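Local structure of metallo-beta-lactamase family protein (Staphylococcus aureus, 3R2U) at residues A[127-131]-A[132-136]; A[152-155]-A[156-159]; A[242-245]-A[246-249]. The protein is probably a metal-dependent hydrolase or related enzyme of the metallo-beta-lactamase superfamily that binds an iron(III) ion and also carries a rhodanese-like region. All coordinates share one frame; numbering follows the deposited sequence.

Contact 1: A[127-131]-A[132-136]; sequences DIYVG and NIKLK
Asp127 faces Lys134 and Lys136 on one side of an antiparallel beta hairpin, whose strands are joined by a type II' turn with Gly131 and Asn132 at its corners. Lys136 leaves the strand with CG anti to the backbone N (chi1 179°) and then bends twice near its end, which brings NZ back to Asp127 OD1 at 2.8 Å. The ammonium meets that oxygen on the syn side, 25° out of the carboxylate plane. Lys134 instead runs out extended: its CE lies 3.4 Å from Asp127 OD1, and Lys134 NZ makes a long salt bridge, 3.8 Å, to Asp127 OD2. A water closes the network, donating a hydrogen bond to Asp127 OD2 and accepting one from each lysine NZ, so the two positive ends probably share the charge of one carboxylate.

Tyr129 projects from the same face and lies alongside Lys134, both side chains pointing the same way. Its ring approaches the aliphatic chain obliquely, with CE2 3.6 Å from Lys134 CG, and Glu155 touches both residues. The other face of the hairpin is apolar. There Ile128 sits across from Leu135 and Val130 from Ile133, the CB atoms of Val130 and Ile133 being 4.3 Å apart. Met51 of the facing sheet and Leu152 of the neighbouring strand pack on this side, as expected for the sandwiched interior of the metallo-beta-lactamase fold. At the turn, Ile133 N donates to Val130 O at 2.9 Å from 49° above the carbonyl plane.

Contact 2: A[152-155]-A[156-159]; sequences LTDE and GAGA
Asp154 O accepts two backbone hydrogen bonds, from Ala157 N at 3.1 Å and from Ala159 N at 3.2 Å, which arrive from opposite faces of the carbonyl plane. With Gly158 N bound to Glu155 O at 2.8 Å, they form a short 3-10 turn closed in the Schellman pattern, Gly158 having the positive phi that the motif uses to end the 3-10 turn. The turn follows strand 148-153, which it leaves through an inverse gamma turn centred on Asp154 and closed by a weak Glu155 N to Thr153 O bond.

Van der Waals contacts fill in the bend. Ala159 CB sits 3.3 Å from Asp154 O, and Ala157 CB lies against the Asp154 carboxylate, 3.4 Å from OD2. Tyr239 of the second subunit packs on both Asp154 and Ala159.

Two waters add bridges. One donates to Asp154 OD1 at 2.6 Å and accepts from Gly156 N; the other donates to Glu155 OE2 and to Ala159 O. A chi1 of -174° sets the Asp154 carboxylate near the Gly156 and Ala157 amides, though neither is hydrogen-bonded to it directly. This placement, together with the bound water, probably helps to stabilise the charge of this buried carboxylate.

Contact 3: A[242-245]-A[246-249]; sequences QTNW and AFSE
Trp245 folds over Ala246 in the tight turn that follows helix 237-243. Its CB is 3.2 Å from Ala246 N, and CG is closer still, at 3.0 Å from the same nitrogen. This follows from chi1 of 73°, which wedges CG between the backbone N and the carbonyl carbon and lays the indole across the peptide leading to the next residue. Farther out, the six-membered ring takes the methyl of Ala246 over its face: CB lies 4.1 Å from the centroid and 10° off the ring normal, a CH-pi contact. CE3 faces Glu249 CB at 4.3 Å, this time at the ring edge and near its plane, while CZ3 approaches Ala246 CA. On the five-membered side NE1 donates to Asp175 OD1, and Asn244 ND2 hydrogen-bonds to the backbone oxygen of the same aspartate, Asp175 O, as well as to Glu240 OE1. Lys258 makes a cation-pi contact with the indole, whose ring also meets that of Phe255; both residues belong to helix 252-260, which packs against the turn.

The backbone beneath is closed by several bonds. Asn244 OD1 accepts from Ala246 N at 3.1 Å, an Asx turn that starts the bend, and Asn244 O accepts from Phe247 N. Trp245 O is gripped by two amides, those of Ser248 and Glu249. The Asn244 and Phe247 side chains meet obliquely, amide and ring planes 76° apart, with Asn244 CB 3.8 Å from Phe247 CD2.

With the indole N-H held by a carboxylate and the ring close to a lysine cation, the tryptophan is probably held electrostatically as well as by packing.

How the contacts relate
Contacts 1 and 2 belong to one sheet: strands 133-139 and 148-153 are neighbours, and Lys134 O and Thr153 N probably share a hydrogen bond across them. All three contacts are partly buried. Contact 1 has a wholly apolar inner face and a charged outer one, whereas contact 2 is mostly backbone and water chemistry at a strand end. Contact 3, about 30 Å from contact 1 between centres, buries Asn244, Ala246 and Phe247 but exposes Ser248; it combines an Asx turn and backbone bonds with aromatic and CH-pi packing. Contacts 2 and 3 both border the subunit interface: Tyr239 of the second subunit packs on contact 2, and Gln242 of contact 3 on Val161 of the second subunit.

Contact 1: A[127-131]-A[132-136]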
ATOM      1  N   ASP A 127     -14.381  27.108 -29.590  1.00 28.21           N
ATOM      2  CA  ASP A 127     -13.908  27.402 -28.248  1.00 27.78           C
ATOM      3  C   ASP A 127     -14.641  26.495 -27.295  1.00 26.79           C
ATOM      4  O   ASP A 127     -15.822  26.288 -27.438  1.00 28.90           O
ATOM      5  CB  ASP A 127     -14.184  28.853 -27.857  1.00 29.49           C
ATOM      6  CG  ASP A 127     -13.363  29.850 -28.656  1.00 31.98           C
ATOM      7  OD1 ASP A 127     -12.200  29.549 -29.023  1.00 33.91           O
ATOM      8  OD2 ASP A 127     -13.884  30.950 -28.898  1.00 36.50           O
ATOM      9  N   ILE A 128     -13.926  25.953 -26.325  1.00 26.50           N
ATOM     10  CA  ILE A 128     -14.503  25.115 -25.290  1.00 25.35           C
ATOM     11  C   ILE A 128     -14.187  25.841 -23.985  1.00 24.85           C
ATOM     12  O   ILE A 128     -13.057  26.210 -23.763  1.00 23.60           O
ATOM     13  CB  ILE A 128     -13.830  23.734 -25.234  1.00 23.33           C
ATOM     14  CG1 ILE A 128     -13.870  23.042 -26.593  1.00 24.25           C
ATOM     15  CG2 ILE A 128     -14.486  22.837 -24.186  1.00 22.42           C
ATOM     16  CD1 ILE A 128     -12.962  21.816 -26.667  1.00 21.20           C
ATOM     17  N   TYR A 129     -15.190  26.061 -23.149  1.00 24.63           N
ATOM     18  CA  TYR A 129     -14.989  26.673 -21.859  1.00 25.48           C
ATOM     19  C   TYR A 129     -15.139  25.614 -20.759  1.00 25.79           C
ATOM     20  O   TYR A 129     -16.077  24.803 -20.767  1.00 25.27           O
ATOM     21  CB  TYR A 129     -15.963  27.829 -21.624  1.00 27.86           C
ATOM     22  CG  TYR A 129     -15.704  28.998 -22.539  1.00 30.73           C
ATOM     23  CD1 TYR A 129     -16.365  29.111 -23.762  1.00 33.93           C
ATOM     24  CD2 TYR A 129     -14.782  29.982 -22.195  1.00 33.64           C
ATOM     25  CE1 TYR A 129     -16.123  30.194 -24.607  1.00 36.23           C
ATOM     26  CE2 TYR A 129     -14.530  31.061 -23.035  1.00 35.52           C
ATOM     27  CZ  TYR A 129     -15.201  31.158 -24.235  1.00 35.89           C
ATOM     28  OH  TYR A 129     -14.946  32.206 -25.063  1.00 42.58           O
ATOM     29  N   VAL A 130     -14.151  25.597 -19.868  1.00 25.62           N
ATOM     30  CA  VAL A 130     -14.130  24.758 -18.686  1.00 24.22           C
ATOM     31  C   VAL A 130     -14.227  25.812 -17.574  1.00 24.76           C
ATOM     32  O   VAL A 130     -13.221  26.399 -17.142  1.00 22.43           O
ATOM     33  CB  VAL A 130     -12.823  23.937 -18.602  1.00 24.57           C
ATOM     34  CG1 VAL A 130     -12.848  22.991 -17.407  1.00 23.32           C
ATOM     35  CG2 VAL A 130     -12.628  23.155 -19.888  1.00 21.09           C
ATOM     36  N   GLY A 131     -15.447  26.083 -17.125  1.00 25.22           N
ATOM     37  CA  GLY A 131     -15.652  27.168 -16.178  1.00 25.98           C
ATOM     38  C   GLY A 131     -15.206  28.410 -16.944  1.00 25.24           C
ATOM     39  O   GLY A 131     -15.628  28.618 -18.084  1.00 24.88           O
ATOM     40  N   ASN A 132     -14.291  29.182 -16.377  1.00 26.06           N
ATOM     41  CA  ASN A 132     -13.804  30.401 -17.057  1.00 27.69           C
ATOM     42  C   ASN A 132     -12.548  30.171 -17.916  1.00 26.26           C
ATOM     43  O   ASN A 132     -12.067  31.104 -18.562  1.00 27.16           O
ATOM     44  CB  ASN A 132     -13.538  31.504 -16.042  1.00 28.44           C
ATOM     45  CG  ASN A 132     -14.792  31.911 -15.296  1.00 34.36           C
ATOM     46  OD1 ASN A 132     -14.809  31.943 -14.073  1.00 43.88           O
ATOM     47  ND2 ASN A 132     -15.844  32.207 -16.029  1.00 37.21           N
ATOM     48  N   ILE A 133     -12.028  28.945 -17.920  1.00 24.14           N
ATOM     49  CA  ILE A 133     -10.845  28.609 -18.739  1.00 22.61           C
ATOM     50  C   ILE A 133     -11.324  28.468 -20.152  1.00 23.19           C
ATOM     51  O   ILE A 133     -12.357  27.844 -20.402  1.00 23.60           O
ATOM     52  CB  ILE A 133     -10.190  27.268 -18.356  1.00 21.98           C
ATOM     53  CG1 ILE A 133      -9.824  27.210 -16.876  1.00 21.13           C
ATOM     54  CG2 ILE A 133      -8.924  27.026 -19.221  1.00 20.55           C
ATOM     55  CD1 ILE A 133      -9.444  25.795 -16.439  1.00 18.80           C
ATOM     56  N   LYS A 134     -10.588  29.057 -21.081  1.00 23.82           N
ATOM     57  CA  LYS A 134     -10.941  29.005 -22.482  1.00 24.40           C
ATOM     58  C   LYS A 134      -9.936  28.142 -23.226  1.00 22.92           C
ATOM     59  O   LYS A 134      -8.736  28.313 -23.060  1.00 22.07           O
ATOM     60  CB  LYS A 134     -10.931  30.417 -23.081  1.00 25.62           C
ATOM     61  CG  LYS A 134     -11.293  30.457 -24.564  1.00 29.45           C
ATOM     62  CD  LYS A 134     -11.021  31.840 -25.186  1.00 36.82           C
ATOM     63  CE  LYS A 134     -11.457  31.844 -26.646  1.00 41.61           C
ATOM     64  NZ  LYS A 134     -11.171  33.100 -27.380  1.00 44.94           N
ATOM     65  N   LEU A 135     -10.435  27.205 -24.018  1.00 21.79           N
ATOM     66  CA  LEU A 135      -9.608  26.407 -24.874  1.00 23.29           C
ATOM     67  C   LEU A 135     -10.022  26.656 -26.313  1.00 25.37           C
ATOM     68  O   LEU A 135     -11.214  26.524 -26.651  1.00 27.13           O
ATOM     69  CB  LEU A 135      -9.793  24.923 -24.586  1.00 22.55           C
ATOM     70  CG  LEU A 135      -9.393  24.405 -23.209  1.00 24.18           C
ATOM     71  CD1 LEU A 135      -9.776  22.941 -23.143  1.00 25.57           C
ATOM     72  CD2 LEU A 135      -7.892  24.611 -22.970  1.00 22.13           C
ATOM     73  N   LYS A 136      -9.059  26.998 -27.166  1.00 25.09           N
ATOM     74  CA  LYS A 136      -9.344  27.161 -28.580  1.00 25.37           C
ATOM     75  C   LYS A 136      -8.829  25.929 -29.284  1.00 24.97           C
ATOM     76  O   LYS A 136      -7.684  25.499 -29.063  1.00 23.28           O
ATOM     77  CB  LYS A 136      -8.713  28.417 -29.165  1.00 28.19           C
ATOM     78  CG  LYS A 136      -8.998  28.595 -30.688  1.00 30.04           C
ATOM     79  CD  LYS A 136      -8.700  30.002 -31.193  1.00 34.95           C
ATOM     80  CE  LYS A 136      -9.790  31.027 -30.769  1.00 37.25           C
ATOM     81  NZ  LYS A 136     -11.171  30.770 -31.346  1.00 31.70           N
TER
HETATM   82  O   HOH W   1     -12.224  32.765 -29.664  1.00 34.37           O

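Contact 2: A[152-155]-A[156-159]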
ATOM      1  N   LEU A 152      -4.868  27.072 -24.560  1.00 19.63           N
ATOM      2  CA  LEU A 152      -5.457  27.516 -23.307  1.00 19.34           C
ATOM      3  C   LEU A 152      -5.139  28.968 -22.955  1.00 20.85           C
ATOM      4  O   LEU A 152      -3.987  29.409 -23.047  1.00 19.04           O
ATOM      5  CB  LEU A 152      -4.999  26.589 -22.168  1.00 17.66           C
ATOM      6  CG  LEU A 152      -5.565  26.832 -20.752  1.00 20.53           C
ATOM      7  CD1 LEU A 152      -5.490  25.546 -19.899  1.00 16.66           C
ATOM      8  CD2 LEU A 152      -4.882  28.011 -20.024  1.00 20.70           C
ATOM      9  N   THR A 153      -6.190  29.694 -22.564  1.00 20.75           N
ATOM     10  CA  THR A 153      -6.077  31.050 -22.051  1.00 21.89           C
ATOM     11  C   THR A 153      -6.804  31.065 -20.693  1.00 23.30           C
ATOM     12  O   THR A 153      -7.979  30.651 -20.596  1.00 22.41           O
ATOM     13  CB  THR A 153      -6.649  32.067 -23.034  1.00 23.42           C
ATOM     14  OG1 THR A 153      -5.955  31.939 -24.284  1.00 23.86           O
ATOM     15  CG2 THR A 153      -6.490  33.513 -22.503  1.00 20.15           C
ATOM     16  N   ASP A 154      -6.099  31.532 -19.659  1.00 23.04           N
ATOM     17  CA  ASP A 154      -6.603  31.589 -18.271  1.00 23.88           C
ATOM     18  C   ASP A 154      -7.444  32.851 -18.053  1.00 25.43           C
ATOM     19  O   ASP A 154      -7.070  33.770 -17.300  1.00 25.00           O
ATOM     20  CB  ASP A 154      -5.399  31.541 -17.318  1.00 24.26           C
ATOM     21  CG  ASP A 154      -5.781  31.447 -15.827  1.00 27.08           C
ATOM     22  OD1 ASP A 154      -6.974  31.287 -15.475  1.00 25.43           O
ATOM     23  OD2 ASP A 154      -4.837  31.527 -14.998  1.00 24.99           O
ATOM     24  N   GLU A 155      -8.583  32.904 -18.727  1.00 26.32           N
ATOM     25  CA  GLU A 155      -9.439  34.074 -18.650  1.00 29.00           C
ATOM     26  C   GLU A 155      -9.995  34.363 -17.255  1.00 29.78           C
ATOM     27  O   GLU A 155     -10.245  35.510 -16.935  1.00 30.09           O
ATOM     28  CB  GLU A 155     -10.563  33.985 -19.671  1.00 29.97           C
ATOM     29  CG  GLU A 155     -10.047  34.062 -21.088  1.00 31.49           C
ATOM     30  CD  GLU A 155     -11.146  34.335 -22.113  1.00 35.42           C
ATOM     31  OE1 GLU A 155     -12.320  33.951 -21.897  1.00 34.49           O
ATOM     32  OE2 GLU A 155     -10.808  34.924 -23.150  1.00 37.21           O
ATOM     33  N   GLY A 156     -10.184  33.336 -16.428  1.00 28.93           N
ATOM     34  CA  GLY A 156     -10.686  33.554 -15.063  1.00 29.10           C
ATOM     35  C   GLY A 156      -9.721  34.409 -14.245  1.00 29.26           C
ATOM     36  O   GLY A 156     -10.114  35.040 -13.281  1.00 29.33           O
ATOM     37  N   ALA A 157      -8.446  34.407 -14.628  1.00 27.78           N
ATOM     38  CA  ALA A 157      -7.437  35.214 -13.950  1.00 28.35           C
ATOM     39  C   ALA A 157      -7.274  36.546 -14.674  1.00 28.85           C
ATOM     40  O   ALA A 157      -6.394  37.322 -14.341  1.00 29.39           O
ATOM     41  CB  ALA A 157      -6.089  34.462 -13.898  1.00 26.79           C
ATOM     42  N   GLY A 158      -8.102  36.791 -15.687  1.00 29.66           N
ATOM     43  CA  GLY A 158      -8.022  38.020 -16.479  1.00 31.35           C
ATOM     44  C   GLY A 158      -6.910  38.025 -17.529  1.00 30.52           C
ATOM     45  O   GLY A 158      -6.581  39.068 -18.067  1.00 29.65           O
ATOM     46  N   ALA A 159      -6.328  36.872 -17.830  1.00 29.15           N
ATOM     47  CA  ALA A 159      -5.239  36.810 -18.830  1.00 29.07           C
ATOM     48  C   ALA A 159      -5.759  37.157 -20.234  1.00 29.69           C
ATOM     49  O   ALA A 159      -6.831  36.731 -20.613  1.00 29.68           O
ATOM     50  CB  ALA A 159      -4.601  35.429 -18.832  1.00 26.40           C
TER
HETATM   51  O   HOH W   2      -9.342  30.684 -16.392  1.00 14.99           O
HETATM   52  O   HOH W   3      -8.582  36.515 -23.149  1.00 26.47           O

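Contact 3: A[242-245]-A[246-249]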
ATOM      1  N   GLN A 242      14.205  27.072 -31.247  1.00 23.66           N
ATOM      2  CA  GLN A 242      15.661  27.045 -31.191  1.00 23.90           C
ATOM      3  C   GLN A 242      16.270  25.653 -31.316  1.00 24.99           C
ATOM      4  O   GLN A 242      17.358  25.509 -31.848  1.00 25.82           O
ATOM      5  CB  GLN A 242      16.157  27.587 -29.836  1.00 24.53           C
ATOM      6  CG  GLN A 242      15.832  29.031 -29.558  1.00 23.44           C
ATOM      7  CD  GLN A 242      16.653  29.987 -30.375  1.00 28.72           C
ATOM      8  OE1 GLN A 242      17.832  29.743 -30.643  1.00 29.08           O
ATOM      9  NE2 GLN A 242      16.044  31.107 -30.755  1.00 29.49           N
ATOM     10  N   THR A 243      15.592  24.633 -30.801  1.00 24.76           N
ATOM     11  CA  THR A 243      16.206  23.306 -30.691  1.00 25.14           C
ATOM     12  C   THR A 243      15.529  22.137 -31.429  1.00 25.57           C
ATOM     13  O   THR A 243      16.154  21.106 -31.632  1.00 28.03           O
ATOM     14  CB  THR A 243      16.294  22.907 -29.194  1.00 24.80           C
ATOM     15  OG1 THR A 243      14.975  22.864 -28.636  1.00 24.08           O
ATOM     16  CG2 THR A 243      17.158  23.916 -28.399  1.00 22.51           C
ATOM     17  N   ASN A 244      14.264  22.287 -31.786  1.00 24.41           N
ATOM     18  CA  ASN A 244      13.489  21.247 -32.487  1.00 24.61           C
ATOM     19  C   ASN A 244      13.668  21.406 -33.997  1.00 25.91           C
ATOM     20  O   ASN A 244      13.252  22.423 -34.562  1.00 26.98           O
ATOM     21  CB  ASN A 244      12.025  21.393 -32.080  1.00 22.95           C
ATOM     22  CG  ASN A 244      11.119  20.278 -32.599  1.00 24.09           C
ATOM     23  OD1 ASN A 244      11.302  19.733 -33.694  1.00 24.25           O
ATOM     24  ND2 ASN A 244      10.088  19.976 -31.813  1.00 21.14           N
ATOM     25  N   TRP A 245      14.271  20.401 -34.648  1.00 26.64           N
ATOM     26  CA  TRP A 245      14.580  20.456 -36.105  1.00 27.96           C
ATOM     27  C   TRP A 245      13.401  20.869 -36.985  1.00 26.49           C
ATOM     28  O   TRP A 245      13.574  21.552 -37.979  1.00 25.73           O
ATOM     29  CB  TRP A 245      15.095  19.105 -36.617  1.00 28.27           C
ATOM     30  CG  TRP A 245      14.022  18.074 -36.712  1.00 28.61           C
ATOM     31  CD1 TRP A 245      13.612  17.226 -35.731  1.00 28.81           C
ATOM     32  CD2 TRP A 245      13.177  17.818 -37.842  1.00 29.97           C
ATOM     33  NE1 TRP A 245      12.576  16.446 -36.178  1.00 29.22           N
ATOM     34  CE2 TRP A 245      12.293  16.785 -37.475  1.00 31.62           C
ATOM     35  CE3 TRP A 245      13.084  18.360 -39.128  1.00 32.34           C
ATOM     36  CZ2 TRP A 245      11.332  16.278 -38.348  1.00 29.59           C
ATOM     37  CZ3 TRP A 245      12.127  17.857 -40.000  1.00 32.82           C
ATOM     38  CH2 TRP A 245      11.266  16.827 -39.605  1.00 33.22           C
ATOM     39  N   ALA A 246      12.215  20.416 -36.618  1.00 26.03           N
ATOM     40  CA  ALA A 246      11.005  20.659 -37.391  1.00 25.54           C
ATOM     41  C   ALA A 246      10.722  22.139 -37.586  1.00 26.53           C
ATOM     42  O   ALA A 246      10.134  22.522 -38.569  1.00 26.00           O
ATOM     43  CB  ALA A 246       9.824  19.982 -36.715  1.00 24.35           C
ATOM     44  N   PHE A 247      11.128  22.966 -36.629  1.00 28.10           N
ATOM     45  CA  PHE A 247      10.904  24.409 -36.705  1.00 28.47           C
ATOM     46  C   PHE A 247      11.925  25.197 -37.516  1.00 30.55           C
ATOM     47  O   PHE A 247      11.676  26.358 -37.831  1.00 30.87           O
ATOM     48  CB  PHE A 247      10.800  24.992 -35.294  1.00 27.91           C
ATOM     49  CG  PHE A 247       9.544  24.615 -34.603  1.00 25.53           C
ATOM     50  CD1 PHE A 247       8.445  25.439 -34.656  1.00 27.02           C
ATOM     51  CD2 PHE A 247       9.438  23.406 -33.937  1.00 27.37           C
ATOM     52  CE1 PHE A 247       7.256  25.069 -34.030  1.00 26.68           C
ATOM     53  CE2 PHE A 247       8.260  23.034 -33.312  1.00 25.91           C
ATOM     54  CZ  PHE A 247       7.169  23.875 -33.360  1.00 25.32           C
ATOM     55  N   SER A 248      13.053  24.574 -37.864  1.00 31.48           N
ATOM     56  CA  SER A 248      14.107  25.241 -38.631  1.00 34.10           C
ATOM     57  C   SER A 248      14.186  24.785 -40.075  1.00 35.01           C
ATOM     58  O   SER A 248      14.844  25.435 -40.877  1.00 35.17           O
ATOM     59  CB  SER A 248      15.477  24.984 -37.993  1.00 34.74           C
ATOM     60  OG  SER A 248      15.512  25.497 -36.693  1.00 37.86           O
ATOM     61  N   GLU A 249      13.558  23.656 -40.398  1.00 34.94           N
ATOM     62  CA  GLU A 249      13.589  23.158 -41.765  1.00 36.40           C
ATOM     63  C   GLU A 249      12.470  23.829 -42.539  1.00 37.25           C
ATOM     64  O   GLU A 249      11.295  23.498 -42.358  1.00 37.23           O
ATOM     65  CB  GLU A 249      13.431  21.640 -41.810  1.00 35.91           C
ATOM     66  CG  GLU A 249      13.500  21.096 -43.223  1.00 38.42           C
ATOM     67  CD  GLU A 249      14.772  21.552 -43.912  1.00 42.40           C
ATOM     68  OE1 GLU A 249      14.691  22.254 -44.942  1.00 42.96           O
ATOM     69  OE2 GLU A 249      15.849  21.282 -43.358  1.00 44.99           O
TER